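Local coordinates for CCMAN5 (Cellulosimicrobium cellulans, PDB 2XSG), which is a family 92 glycoside hydrolase with alpha-mannosidase activity, used to help give yeast-made human lysosomal enzymes their mannose-6-phosphate modification, at residues W540-Y545 and N588-Q593. Sequence-based numbering, arbitrary orientation.
Sequences WQYHWY and NEIDLQ. With CA (calcium ion), chain C.
Ile590 is the residue to look at first: its side chain lies against the phenol of Tyr542, and this is where the two segments pack most tightly. CG2 of Ile590, anti to the backbone N, sits over one face of the ring, 3.8 Å from the centroid of the Tyr542 ring and displaced toward the CD1–CE1 rim, a CH-pi contact. The CG1–CD1 branch crosses the ring obliquely toward its hydroxyl end, so that CD1 of Ile590 lies 3.5 Å from OH of Tyr542. Next door, the aliphatic part of Gln541 crosses the carboxylate of Asp591 obliquely, with CG of Gln541 3.6 Å from OD2 of Asp591. Polar ends on the helix side find partners outside the two segments: NE2 of Gln541 donates to Leu583 O, its OE1 accepts from Thr538 N, and the Tyr542 hydroxyl is hydrogen-bonded to Tyr535 O, which ties down the far end of the ring.

Toward Gln593 the fit loosens and a water takes over among buried residues. It donates to O of Gln541 (2.8 Å) and to O of Ile590 (2.9 Å), and accepts from NE2 of Gln593 (3.1 Å), so three groups from both segments grip it. The bend at chi2 (-76°) in Gln593 brings its amide back to this spot, where NE2 of Gln593 also lies 3.0 Å from O of Trp544.

Glu589, which binds the calcium with Asn588, Asp662 and a water, opens the type I turn 589–592 that presents Ile590 and Asp591 to the helix. Within the GH92 catalytic domain, the contact joins helix 539–542 and the type I turn 542–545 to the loop before helix 604–616; Trp354 of helix 353–366 touches both Tyr542 and Ile590, whereas Met570 of helix 560–570 meets Trp544 and Asp591.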
ATOM      1  N   TRP A 540      -1.450 -21.291  12.948  1.00  4.44           N
ATOM      2  CA  TRP A 540      -1.586 -20.370  14.092  1.00  3.80           C
ATOM      3  C   TRP A 540      -1.921 -18.942  13.653  1.00  4.04           C
ATOM      4  O   TRP A 540      -2.686 -18.247  14.328  1.00  4.06           O
ATOM      5  CB  TRP A 540      -0.326 -20.330  14.925  1.00  3.79           C
ATOM      6  CG  TRP A 540      -0.218 -21.393  15.973  1.00  4.37           C
ATOM      7  CD1 TRP A 540       0.475 -22.552  15.887  1.00  2.66           C
ATOM      8  CD2 TRP A 540      -0.808 -21.371  17.282  1.00  3.28           C
ATOM      9  NE1 TRP A 540       0.349 -23.268  17.055  1.00  3.95           N
ATOM     10  CE2 TRP A 540      -0.431 -22.561  17.927  1.00  2.85           C
ATOM     11  CE3 TRP A 540      -1.635 -20.465  17.960  1.00  5.66           C
ATOM     12  CZ2 TRP A 540      -0.834 -22.871  19.227  1.00  3.09           C
ATOM     13  CZ3 TRP A 540      -2.031 -20.771  19.261  1.00  5.90           C
ATOM     14  CH2 TRP A 540      -1.631 -21.974  19.874  1.00  3.62           C
ATOM     15  N   GLN A 541      -1.342 -18.511  12.533  1.00  3.44           N
ATOM     16  CA  GLN A 541      -1.535 -17.144  12.032  1.00  3.42           C
ATOM     17  C   GLN A 541      -2.906 -17.010  11.339  1.00  3.70           C
ATOM     18  O   GLN A 541      -3.664 -16.061  11.592  1.00  4.00           O
ATOM     19  CB  GLN A 541      -0.372 -16.758  11.103  1.00  2.33           C
ATOM     20  CG  GLN A 541       0.975 -16.620  11.857  1.00  2.18           C
ATOM     21  CD  GLN A 541       2.206 -16.738  10.961  1.00  2.67           C
ATOM     22  OE1 GLN A 541       2.093 -16.863   9.736  1.00  2.46           O
ATOM     23  NE2 GLN A 541       3.403 -16.690  11.574  1.00  2.00           N
ATOM     24  N   TYR A 542      -3.224 -17.975  10.482  1.00  3.51           N
ATOM     25  CA  TYR A 542      -4.540 -18.051   9.855  1.00  4.03           C
ATOM     26  C   TYR A 542      -5.674 -18.417  10.812  1.00  4.35           C
ATOM     27  O   TYR A 542      -6.839 -18.136  10.513  1.00  5.45           O
ATOM     28  CB  TYR A 542      -4.520 -19.041   8.696  1.00  3.83           C
ATOM     29  CG  TYR A 542      -4.093 -18.464   7.381  1.00  3.46           C
ATOM     30  CD1 TYR A 542      -2.743 -18.375   7.026  1.00  5.63           C
ATOM     31  CD2 TYR A 542      -5.039 -18.032   6.470  1.00  5.77           C
ATOM     32  CE1 TYR A 542      -2.358 -17.849   5.786  1.00  5.25           C
ATOM     33  CE2 TYR A 542      -4.669 -17.506   5.239  1.00  6.18           C
ATOM     34  CZ  TYR A 542      -3.336 -17.427   4.903  1.00  6.10           C
ATOM     35  OH  TYR A 542      -3.030 -16.902   3.672  1.00  6.68           O
ATOM     36  N   HIS A 543      -5.361 -19.036  11.950  1.00  4.44           N
ATOM     37  CA  HIS A 543      -6.390 -19.368  12.949  1.00  4.44           C
ATOM     38  C   HIS A 543      -7.370 -18.212  13.259  1.00  4.76           C
ATOM     39  O   HIS A 543      -8.595 -18.430  13.386  1.00  4.56           O
ATOM     40  CB  HIS A 543      -5.781 -19.900  14.254  1.00  4.29           C
ATOM     41  CG  HIS A 543      -6.815 -20.270  15.277  1.00  4.35           C
ATOM     42  ND1 HIS A 543      -7.032 -19.530  16.418  1.00  4.97           N
ATOM     43  CD2 HIS A 543      -7.740 -21.259  15.292  1.00  4.30           C
ATOM     44  CE1 HIS A 543      -8.025 -20.062  17.109  1.00  2.87           C
ATOM     45  NE2 HIS A 543      -8.477 -21.110  16.443  1.00  6.33           N
ATOM     46  N   TRP A 544      -6.817 -17.002  13.360  1.00  4.60           N
ATOM     47  CA  TRP A 544      -7.527 -15.798  13.793  1.00  4.40           C
ATOM     48  C   TRP A 544      -8.214 -15.062  12.630  1.00  4.36           C
ATOM     49  O   TRP A 544      -8.753 -13.973  12.827  1.00  4.26           O
ATOM     50  CB  TRP A 544      -6.562 -14.836  14.527  1.00  4.27           C
ATOM     51  CG  TRP A 544      -5.702 -15.523  15.558  1.00  4.82           C
ATOM     52  CD1 TRP A 544      -4.393 -15.894  15.426  1.00  5.36           C
ATOM     53  CD2 TRP A 544      -6.104 -15.929  16.879  1.00  4.26           C
ATOM     54  NE1 TRP A 544      -3.953 -16.508  16.587  1.00  6.00           N
ATOM     55  CE2 TRP A 544      -4.985 -16.551  17.487  1.00  4.43           C
ATOM     56  CE3 TRP A 544      -7.306 -15.836  17.604  1.00  4.12           C
ATOM     57  CZ2 TRP A 544      -5.030 -17.071  18.783  1.00  4.49           C
ATOM     58  CZ3 TRP A 544      -7.354 -16.366  18.887  1.00  4.08           C
ATOM     59  CH2 TRP A 544      -6.221 -16.983  19.459  1.00  3.80           C
ATOM     60  N   TYR A 545      -8.199 -15.652  11.431  1.00  4.07           N
ATOM     61  CA  TYR A 545      -8.608 -14.929  10.221  1.00  4.18           C
ATOM     62  C   TYR A 545     -10.032 -14.387  10.239  1.00  4.43           C
ATOM     63  O   TYR A 545     -10.291 -13.260   9.767  1.00  3.49           O
ATOM     64  CB  TYR A 545      -8.392 -15.769   8.956  1.00  3.99           C
ATOM     65  CG  TYR A 545      -8.342 -14.950   7.684  1.00  4.46           C
ATOM     66  CD1 TYR A 545      -9.507 -14.663   6.961  1.00  4.63           C
ATOM     67  CD2 TYR A 545      -7.131 -14.465   7.193  1.00  5.55           C
ATOM     68  CE1 TYR A 545      -9.458 -13.912   5.781  1.00  3.57           C
ATOM     69  CE2 TYR A 545      -7.073 -13.714   6.007  1.00  5.80           C
ATOM     70  CZ  TYR A 545      -8.232 -13.438   5.320  1.00  6.78           C
ATOM     71  OH  TYR A 545      -8.159 -12.695   4.159  1.00  7.82           O
ATOM     72  N   ASN A 588       4.241 -10.025   7.557  1.00  6.68           N
ATOM     73  CA  ASN A 588       3.120 -10.158   6.626  1.00  7.03           C
ATOM     74  C   ASN A 588       1.793  -9.740   7.262  1.00  7.46           C
ATOM     75  O   ASN A 588       1.692  -9.595   8.496  1.00  7.75           O
ATOM     76  CB  ASN A 588       3.010 -11.604   6.148  1.00  7.13           C
ATOM     77  CG  ASN A 588       2.417 -11.718   4.776  1.00  8.47           C
ATOM     78  OD1 ASN A 588       2.510 -10.796   3.969  1.00  9.81           O
ATOM     79  ND2 ASN A 588       1.792 -12.855   4.495  1.00 10.53           N
ATOM     80  N   GLU A 589       0.773  -9.563   6.422  1.00  6.90           N
ATOM     81  CA  GLU A 589      -0.527  -9.035   6.849  1.00  7.17           C
ATOM     82  C   GLU A 589      -1.522 -10.086   7.358  1.00  7.15           C
ATOM     83  O   GLU A 589      -2.595  -9.722   7.849  1.00  6.83           O
ATOM     84  CB  GLU A 589      -1.207  -8.265   5.701  1.00  7.27           C
ATOM     85  CG  GLU A 589      -0.504  -6.981   5.268  1.00  6.92           C
ATOM     86  CD  GLU A 589       0.527  -7.220   4.192  1.00  6.15           C
ATOM     87  OE1 GLU A 589       0.789  -8.382   3.870  1.00  5.02           O
ATOM     88  OE2 GLU A 589       1.076  -6.240   3.660  1.00  6.06           O
ATOM     89  N   ILE A 590      -1.174 -11.365   7.235  1.00  6.81           N
ATOM     90  CA  ILE A 590      -2.086 -12.448   7.577  1.00  7.24           C
ATOM     91  C   ILE A 590      -2.628 -12.289   9.004  1.00  6.95           C
ATOM     92  O   ILE A 590      -3.841 -12.311   9.226  1.00  5.79           O
ATOM     93  CB  ILE A 590      -1.420 -13.843   7.419  1.00  7.37           C
ATOM     94  CG1 ILE A 590      -1.055 -14.139   5.945  1.00  8.55           C
ATOM     95  CG2 ILE A 590      -2.312 -14.945   8.024  1.00  9.47           C
ATOM     96  CD1 ILE A 590      -2.108 -13.752   4.913  1.00  8.45           C
ATOM     97  N   ASP A 591      -1.727 -12.134   9.973  1.00  7.36           N
ATOM     98  CA  ASP A 591      -2.188 -11.961  11.356  1.00  7.24           C
ATOM     99  C   ASP A 591      -1.860 -10.580  11.926  1.00  7.17           C
ATOM    100  O   ASP A 591      -1.470 -10.453  13.089  1.00  7.06           O
ATOM    101  CB  ASP A 591      -1.767 -13.137  12.257  1.00  7.54           C
ATOM    102  CG  ASP A 591      -0.257 -13.247  12.453  1.00  9.24           C
ATOM    103  OD1 ASP A 591       0.529 -13.003  11.514  1.00  9.97           O
ATOM    104  OD2 ASP A 591       0.146 -13.609  13.577  1.00 14.42           O
ATOM    105  N   LEU A 592      -2.062  -9.545  11.097  1.00  6.85           N
ATOM    106  CA  LEU A 592      -1.830  -8.147  11.493  1.00  6.70           C
ATOM    107  C   LEU A 592      -2.579  -7.760  12.761  1.00  6.27           C
ATOM    108  O   LEU A 592      -2.090  -6.948  13.564  1.00  5.02           O
ATOM    109  CB  LEU A 592      -2.291  -7.173  10.405  1.00  6.44           C
ATOM    110  CG  LEU A 592      -1.396  -6.620   9.299  1.00  7.91           C
ATOM    111  CD1 LEU A 592      -2.243  -5.748   8.344  1.00  9.25           C
ATOM    112  CD2 LEU A 592      -0.212  -5.830   9.858  1.00  6.73           C
ATOM    113  N   GLN A 593      -3.789  -8.302  12.895  1.00  5.10           N
ATOM    114  CA  GLN A 593      -4.664  -7.962  14.006  1.00  4.59           C
ATOM    115  C   GLN A 593      -4.282  -8.686  15.286  1.00  4.63           C
ATOM    116  O   GLN A 593      -4.775  -8.333  16.348  1.00  4.73           O
ATOM    117  CB  GLN A 593      -6.129  -8.258  13.647  1.00  3.91           C
ATOM    118  CG  GLN A 593      -6.570  -9.707  13.783  1.00  3.01           C
ATOM    119  CD  GLN A 593      -6.091 -10.625  12.681  1.00  5.40           C
ATOM    120  OE1 GLN A 593      -5.108 -10.349  11.975  1.00  4.17           O
ATOM    121  NE2 GLN A 593      -6.789 -11.752  12.526  1.00  5.33           N
TER
HETATM  122 CA    CA C1772       2.848  -9.077   2.374  1.00 30.05          CA
HETATM  123  O   HOH W   1      -5.476 -14.006  10.870  1.00  5.41           O
HETATM  124  O   HOH W   2       4.467  -7.910   3.794  1.00  7.52           O